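Local coordinates for protein oxygen-independent coproporphyrinogen III oxidase (PDB 1OLT) that catalyses the anaerobic oxidative decarboxylation of two propionate groups of coproporphyrinogen III to vinyl groups, using a [4Fe-4S] cluster and S-adenosylmethionine in heme biosynthesis, at residues V155-R160 against L195-E200; R149-D154 against E188-A193. All blocks are in the same frame, centred on the assembly; numbering follows the deposited sequence.

Contact 1 (V155-R160 against L195-E200); sequences VLDHLR and LNHARE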
loop_
_atom_site.group_PDB
_atom_site.type_symbol
_atom_site.label_atom_id
_atom_site.label_comp_id
_atom_site.label_asym_id
_atom_site.label_seq_id
_atom_site.Cartn_x
_atom_site.Cartn_y
_atom_site.Cartn_z
ATOM N N VAL A 155 -2.916 -24.319 -1.586
ATOM C CA VAL A 155 -3.712 -23.100 -1.725
ATOM C C VAL A 155 -3.116 -22.183 -2.825
ATOM O O VAL A 155 -3.853 -21.476 -3.527
ATOM C CB VAL A 155 -3.911 -22.344 -0.366
ATOM C CG1 VAL A 155 -4.570 -20.966 -0.531
ATOM C CG2 VAL A 155 -4.693 -23.196 0.645
ATOM N N LEU A 156 -1.784 -22.175 -2.974
ATOM C CA LEU A 156 -1.153 -21.407 -4.047
ATOM C C LEU A 156 -1.544 -21.930 -5.421
ATOM O O LEU A 156 -1.836 -21.130 -6.313
ATOM C CB LEU A 156 0.370 -21.392 -3.900
ATOM C CG LEU A 156 0.888 -20.769 -2.593
ATOM C CD1 LEU A 156 2.406 -20.775 -2.640
ATOM C CD2 LEU A 156 0.326 -19.431 -2.231
ATOM N N ASP A 157 -1.579 -23.255 -5.612
ATOM C CA ASP A 157 -2.065 -23.818 -6.879
ATOM C C ASP A 157 -3.526 -23.378 -7.140
ATOM O O ASP A 157 -3.880 -23.040 -8.239
ATOM C CB ASP A 157 -1.964 -25.323 -6.922
ATOM C CG ASP A 157 -0.518 -25.805 -6.639
ATOM O OD1 ASP A 157 -0.081 -25.875 -5.477
ATOM O OD2 ASP A 157 0.223 -26.074 -7.540
ATOM N N HIS A 158 -4.335 -23.367 -6.117
ATOM C CA HIS A 158 -5.724 -22.964 -6.261
ATOM C C HIS A 158 -5.834 -21.489 -6.629
ATOM O O HIS A 158 -6.623 -21.132 -7.498
ATOM C CB HIS A 158 -6.459 -23.170 -4.991
ATOM C CG HIS A 158 -7.941 -22.952 -5.109
ATOM N ND1 HIS A 158 -8.765 -23.843 -5.740
ATOM C CD2 HIS A 158 -8.736 -21.951 -4.669
ATOM C CE1 HIS A 158 -10.017 -23.419 -5.687
ATOM N NE2 HIS A 158 -10.029 -22.265 -5.028
ATOM N N LEU A 159 -5.041 -20.617 -5.992
ATOM C CA LEU A 159 -5.023 -19.200 -6.358
ATOM C C LEU A 159 -4.620 -19.005 -7.822
ATOM O O LEU A 159 -5.194 -18.199 -8.561
ATOM C CB LEU A 159 -4.072 -18.386 -5.449
ATOM C CG LEU A 159 -4.531 -18.386 -3.989
ATOM C CD1 LEU A 159 -3.434 -17.927 -3.089
ATOM C CD2 LEU A 159 -5.750 -17.492 -3.872
ATOM N N ARG A 160 -3.579 -19.695 -8.219
ATOM C CA ARG A 160 -3.179 -19.677 -9.595
ATOM C C ARG A 160 -4.296 -20.133 -10.561
ATOM O O ARG A 160 -4.535 -19.506 -11.620
ATOM C CB ARG A 160 -2.007 -20.579 -9.738
ATOM C CG ARG A 160 -1.214 -20.193 -10.794
ATOM C CD ARG A 160 -0.210 -19.007 -10.490
ATOM N NE ARG A 160 0.452 -18.896 -11.804
ATOM C CZ ARG A 160 -0.032 -18.174 -12.797
ATOM N NH1 ARG A 160 -1.107 -17.380 -12.628
ATOM N NH2 ARG A 160 0.574 -18.189 -13.944
ATOM N N LEU A 195 7.281 -19.765 -0.612
ATOM C CA LEU A 195 7.727 -18.807 -1.643
ATOM C C LEU A 195 8.349 -19.497 -2.835
ATOM O O LEU A 195 8.085 -19.121 -3.990
ATOM C CB LEU A 195 8.633 -17.729 -1.022
ATOM C CG LEU A 195 9.034 -16.587 -1.947
ATOM C CD1 LEU A 195 9.175 -15.270 -1.114
ATOM C CD2 LEU A 195 10.392 -16.886 -2.717
ATOM N N ASN A 196 9.142 -20.517 -2.602
ATOM C CA ASN A 196 9.696 -21.264 -3.707
ATOM C C ASN A 196 8.626 -22.053 -4.545
ATOM O O ASN A 196 8.733 -22.153 -5.745
ATOM C CB ASN A 196 10.859 -22.120 -3.209
ATOM C CG ASN A 196 12.130 -21.252 -2.911
ATOM O OD1 ASN A 196 12.612 -21.189 -1.777
ATOM N ND2 ASN A 196 12.626 -20.542 -3.955
ATOM N N HIS A 197 7.574 -22.538 -3.909
ATOM C CA HIS A 197 6.469 -23.138 -4.606
ATOM C C HIS A 197 5.714 -22.059 -5.456
ATOM O O HIS A 197 5.302 -22.336 -6.608
ATOM C CB HIS A 197 5.492 -23.852 -3.610
ATOM C CG HIS A 197 4.400 -24.621 -4.277
ATOM N ND1 HIS A 197 4.640 -25.523 -5.299
ATOM C CD2 HIS A 197 3.067 -24.616 -4.090
ATOM C CE1 HIS A 197 3.494 -26.044 -5.697
ATOM N NE2 HIS A 197 2.528 -25.496 -4.981
ATOM N N ALA A 198 5.527 -20.874 -4.893
ATOM C CA ALA A 198 4.876 -19.784 -5.603
ATOM C C ALA A 198 5.652 -19.514 -6.889
ATOM O O ALA A 198 5.082 -19.455 -7.932
ATOM C CB ALA A 198 4.816 -18.538 -4.766
ATOM N N ARG A 199 6.969 -19.435 -6.791
ATOM C CA ARG A 199 7.831 -19.207 -7.938
ATOM C C ARG A 199 7.736 -20.348 -8.959
ATOM O O ARG A 199 7.626 -20.106 -10.200
ATOM C CB ARG A 199 9.298 -19.035 -7.452
ATOM C CG ARG A 199 10.252 -18.713 -8.535
ATOM C CD ARG A 199 11.819 -18.734 -8.170
ATOM N NE ARG A 199 12.161 -18.478 -6.763
ATOM C CZ ARG A 199 12.459 -17.265 -6.264
ATOM N NH1 ARG A 199 12.415 -16.149 -7.013
ATOM N NH2 ARG A 199 12.779 -17.172 -4.994
ATOM N N GLU A 200 7.778 -21.574 -8.467
ATOM C CA GLU A 200 7.714 -22.735 -9.321
ATOM C C GLU A 200 6.420 -22.833 -10.132
ATOM O O GLU A 200 6.461 -23.282 -11.253
ATOM C CB GLU A 200 8.004 -24.016 -8.518
ATOM C CG GLU A 200 9.493 -24.145 -8.189
ATOM C CD GLU A 200 9.862 -25.492 -7.647
ATOM O OE1 GLU A 200 9.111 -25.991 -6.791
ATOM O OE2 GLU A 200 10.900 -26.055 -8.102
#

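Contact 2 (R149-D154 against E188-A193); sequences REIELD and EEFIFA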
loop_
_atom_site.group_PDB
_atom_site.type_symbol
_atom_site.label_atom_id
_atom_site.label_comp_id
_atom_site.label_asym_id
_atom_site.label_seq_id
_atom_site.Cartn_x
_atom_site.Cartn_y
_atom_site.Cartn_z
ATOM N N ARG A 149 1.202 -18.912 7.583
ATOM C CA ARG A 149 0.850 -19.726 8.752
ATOM C C ARG A 149 -0.528 -20.294 8.492
ATOM O O ARG A 149 -1.313 -19.690 7.781
ATOM C CB ARG A 149 0.794 -18.886 10.000
ATOM C CG ARG A 149 2.104 -18.404 10.464
ATOM C CD ARG A 149 1.988 -17.443 11.650
ATOM N NE ARG A 149 1.375 -16.168 11.241
ATOM C CZ ARG A 149 0.837 -15.288 12.054
ATOM N NH1 ARG A 149 0.874 -15.471 13.370
ATOM N NH2 ARG A 149 0.314 -14.162 11.558
ATOM N N GLU A 150 -0.777 -21.481 9.018
ATOM C CA GLU A 150 -2.102 -22.155 8.897
ATOM C C GLU A 150 -2.614 -22.165 7.444
ATOM O O GLU A 150 -3.769 -21.795 7.100
ATOM C CB GLU A 150 -3.061 -21.524 9.896
ATOM C CG GLU A 150 -2.563 -21.686 11.333
ATOM C CD GLU A 150 -3.550 -21.132 12.384
ATOM O OE1 GLU A 150 -4.750 -21.272 12.162
ATOM O OE2 GLU A 150 -3.124 -20.492 13.401
ATOM N N ILE A 151 -1.728 -22.545 6.558
ATOM C CA ILE A 151 -2.079 -22.591 5.150
ATOM C C ILE A 151 -1.319 -23.767 4.546
ATOM O O ILE A 151 -0.224 -24.026 4.932
ATOM C CB ILE A 151 -1.761 -21.222 4.434
ATOM C CG1 ILE A 151 -2.368 -21.143 3.060
ATOM C CG2 ILE A 151 -0.275 -20.907 4.330
ATOM C CD1 ILE A 151 -2.103 -19.816 2.390
ATOM N N GLU A 152 -1.919 -24.435 3.573
ATOM C CA GLU A 152 -1.254 -25.541 2.887
ATOM C C GLU A 152 -0.674 -24.996 1.566
ATOM O O GLU A 152 -1.211 -24.050 0.972
ATOM C CB GLU A 152 -2.251 -26.675 2.622
ATOM C CG GLU A 152 -2.654 -27.439 3.876
ATOM C CD GLU A 152 -1.479 -27.722 4.770
ATOM O OE1 GLU A 152 -0.578 -28.459 4.326
ATOM O OE2 GLU A 152 -1.432 -27.163 5.904
ATOM N N LEU A 153 0.426 -25.569 1.127
ATOM C CA LEU A 153 1.041 -25.163 -0.138
ATOM C C LEU A 153 0.064 -25.216 -1.326
ATOM O O LEU A 153 0.139 -24.372 -2.206
ATOM C CB LEU A 153 2.226 -26.070 -0.478
ATOM C CG LEU A 153 3.515 -25.929 0.334
ATOM C CD1 LEU A 153 4.547 -26.998 -0.187
ATOM C CD2 LEU A 153 4.101 -24.641 0.220
ATOM N N ASP A 154 -0.867 -26.187 -1.357
ATOM C CA ASP A 154 -1.785 -26.279 -2.494
ATOM C C ASP A 154 -2.783 -25.175 -2.600
ATOM O O ASP A 154 -3.442 -25.067 -3.594
ATOM C CB ASP A 154 -2.410 -27.668 -2.636
ATOM C CG ASP A 154 -3.495 -27.927 -1.630
ATOM O OD1 ASP A 154 -3.910 -27.041 -0.836
ATOM O OD2 ASP A 154 -4.011 -29.039 -1.566
ATOM N N GLU A 188 10.265 -21.113 9.561
ATOM C CA GLU A 188 11.134 -20.555 8.523
ATOM C C GLU A 188 11.194 -21.506 7.316
ATOM O O GLU A 188 11.170 -21.062 6.155
ATOM C CB GLU A 188 12.536 -20.366 9.067
ATOM C CG GLU A 188 13.514 -19.796 8.061
ATOM C CD GLU A 188 14.895 -19.539 8.679
ATOM O OE1 GLU A 188 15.006 -18.816 9.675
ATOM O OE2 GLU A 188 15.822 -20.119 8.219
ATOM N N GLU A 189 11.254 -22.799 7.564
ATOM C CA GLU A 189 11.297 -23.768 6.457
ATOM C C GLU A 189 10.062 -23.719 5.646
ATOM O O GLU A 189 10.098 -23.827 4.411
ATOM C CB GLU A 189 11.555 -25.199 6.946
ATOM C CG GLU A 189 12.934 -25.374 7.506
ATOM C CD GLU A 189 14.006 -25.333 6.435
ATOM O OE1 GLU A 189 13.723 -25.741 5.271
ATOM O OE2 GLU A 189 15.147 -24.876 6.757
ATOM N N PHE A 190 8.933 -23.511 6.303
ATOM C CA PHE A 190 7.693 -23.408 5.572
ATOM C C PHE A 190 7.605 -22.101 4.755
ATOM O O PHE A 190 7.041 -22.085 3.645
ATOM C CB PHE A 190 6.496 -23.546 6.500
ATOM C CG PHE A 190 5.193 -23.579 5.762
ATOM C CD1 PHE A 190 4.823 -24.708 5.055
ATOM C CD2 PHE A 190 4.393 -22.476 5.720
ATOM C CE1 PHE A 190 3.636 -24.738 4.359
ATOM C CE2 PHE A 190 3.218 -22.500 5.004
ATOM C CZ PHE A 190 2.858 -23.662 4.328
ATOM N N ILE A 191 8.114 -21.006 5.298
ATOM C CA ILE A 191 8.177 -19.779 4.511
ATOM C C ILE A 191 8.951 -19.972 3.224
ATOM O O ILE A 191 8.494 -19.530 2.145
ATOM C CB ILE A 191 8.667 -18.606 5.334
ATOM C CG1 ILE A 191 7.599 -18.228 6.357
ATOM C CG2 ILE A 191 8.956 -17.396 4.468
ATOM C CD1 ILE A 191 8.124 -17.283 7.463
ATOM N N PHE A 192 10.115 -20.599 3.314
ATOM C CA PHE A 192 10.924 -20.903 2.123
ATOM C C PHE A 192 10.165 -21.837 1.176
ATOM O O PHE A 192 10.158 -21.621 -0.047
ATOM C CB PHE A 192 12.240 -21.564 2.512
ATOM C CG PHE A 192 13.326 -20.575 2.794
ATOM C CD1 PHE A 192 13.274 -19.802 3.954
ATOM C CD2 PHE A 192 14.399 -20.422 1.921
ATOM C CE1 PHE A 192 14.240 -18.848 4.243
ATOM C CE2 PHE A 192 15.376 -19.475 2.191
ATOM C CZ PHE A 192 15.293 -18.656 3.349
ATOM N N ALA A 193 9.510 -22.870 1.730
ATOM C CA ALA A 193 8.750 -23.775 0.873
ATOM C C ALA A 193 7.630 -23.050 0.116
ATOM O O ALA A 193 7.393 -23.269 -1.058
ATOM C CB ALA A 193 8.150 -24.947 1.698
#

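Contact 1 (V155-R160 against L195-E200)
Leu156 reaches across to Ala198 with one methyl branch. Leu156 CD1 lies 3.9 Å from Ala198 CB, and the same methyl comes as near to the backbone N of Ala198. The leucine CG stands beside its own backbone N and the chain runs on extended to CD1, which carries this methyl straight across to the second helix. These two residues are also the backbone neighbours, with Leu156 CA 6.4 Å from Ala198 CA. Leu156 CD1 also comes obliquely to the imidazole, 4.2 Å from His197 CD2. Leu156 and Ala198 both touch Leu167 of strand 166-172, on the sheet side of the helices. That places the contact in the radical SAM core, a partial TIM-barrel fold built of beta-alpha units. Helices 154-161 and 188-200 pack on the outside of its parallel sheet. Their short segments run 10.0 Å apart at closest approach, with 32° between their directions.

Asp157 supplies the polar half. His197 NE2 donates to Asp157 OD1 at 2.7 Å, and the bond is nearly straight at 170°. His197 NE2 comes on the syn side of OD1 but somewhat out of the carboxylate plane, while Asp157 OD1 lies in the ring plane, at the ring edge. The carboxylate is turned 46° from the ring, and the two side chains cross at about a right angle. The first torsion of His197 is trans, which sends the ring out toward helix 154-161. The carboxylate would probably favour a protonated imidazole, since it could stabilise the added charge. Both partners are partly exposed, whereas Leu156 and Ala198 are buried. Asp157 also touches Ile201, just past the end of helix 188-200. Further along, Arg160 NE hydrogen-bonds to Ile201 O, a second tie between the two helix ends.

Contact 2 (R149-D154 against E188-A193)
The Phe190 ring receives Ile151 CG2 at its edge, in the ring plane, 3.9 Å from Phe190 CE2. Two other groups approach the ring obliquely. Ile151 O comes within 3.2 Å of Phe190 CZ, and Leu153 CD2 lies 4.2 Å from Phe190 CE1. The far end of the ring meets both side chain and backbone of the 149-154 loop. Its CG is anti to the backbone N (chi1 -174°), which swings the ring off helix 188-200 toward that loop. Ile151 crosses the phenylalanine at about a right angle, while Leu153 slides past it in the opposite direction.

This loop joins strand 140-146 to helix 154-161 in the radical SAM core, so the contact packs a beta-alpha connection against helix 188-200, two helices beyond the one the loop leads into. Arg149, in the same loop, touches the iron-sulfur cluster. Ile151 is buried and also packs on Thr116. An alanine in place of Phe190 is likely to open a gap between loop and helix, leaving Ile151 CG2 and Leu153 CD2 without the ring they pack on.

One turn further along the helix, Leu153 CD2 reaches Ala193. Leu153 CD2 lies 3.8 Å from Ala193 O and 4.3 Å from Ala193 CB. Leu153 also touches Leu194 and His197 on the same helix.

Contacts 1 and 2 follow one another along helix 188-200, with centres about 10 Å apart. Contact 2 takes the first half of this helix and contact 1 its last. Across from it, residues 149-154 run directly into 155-160, so loop and helix 154-161 face one helix along its length. The order along the chain is 149-154, 155-160, 188-193, 195-200, with strand 166-172 and helix 176-182 between the second and third segments. The two meet where His197 CD2 lies 3.5 Å from Leu153 O. Both fall within the radical SAM core. Together they join one beta-alpha unit to helix 188-200, and contact 2 lies at the end nearer the cluster, which Arg149 touches.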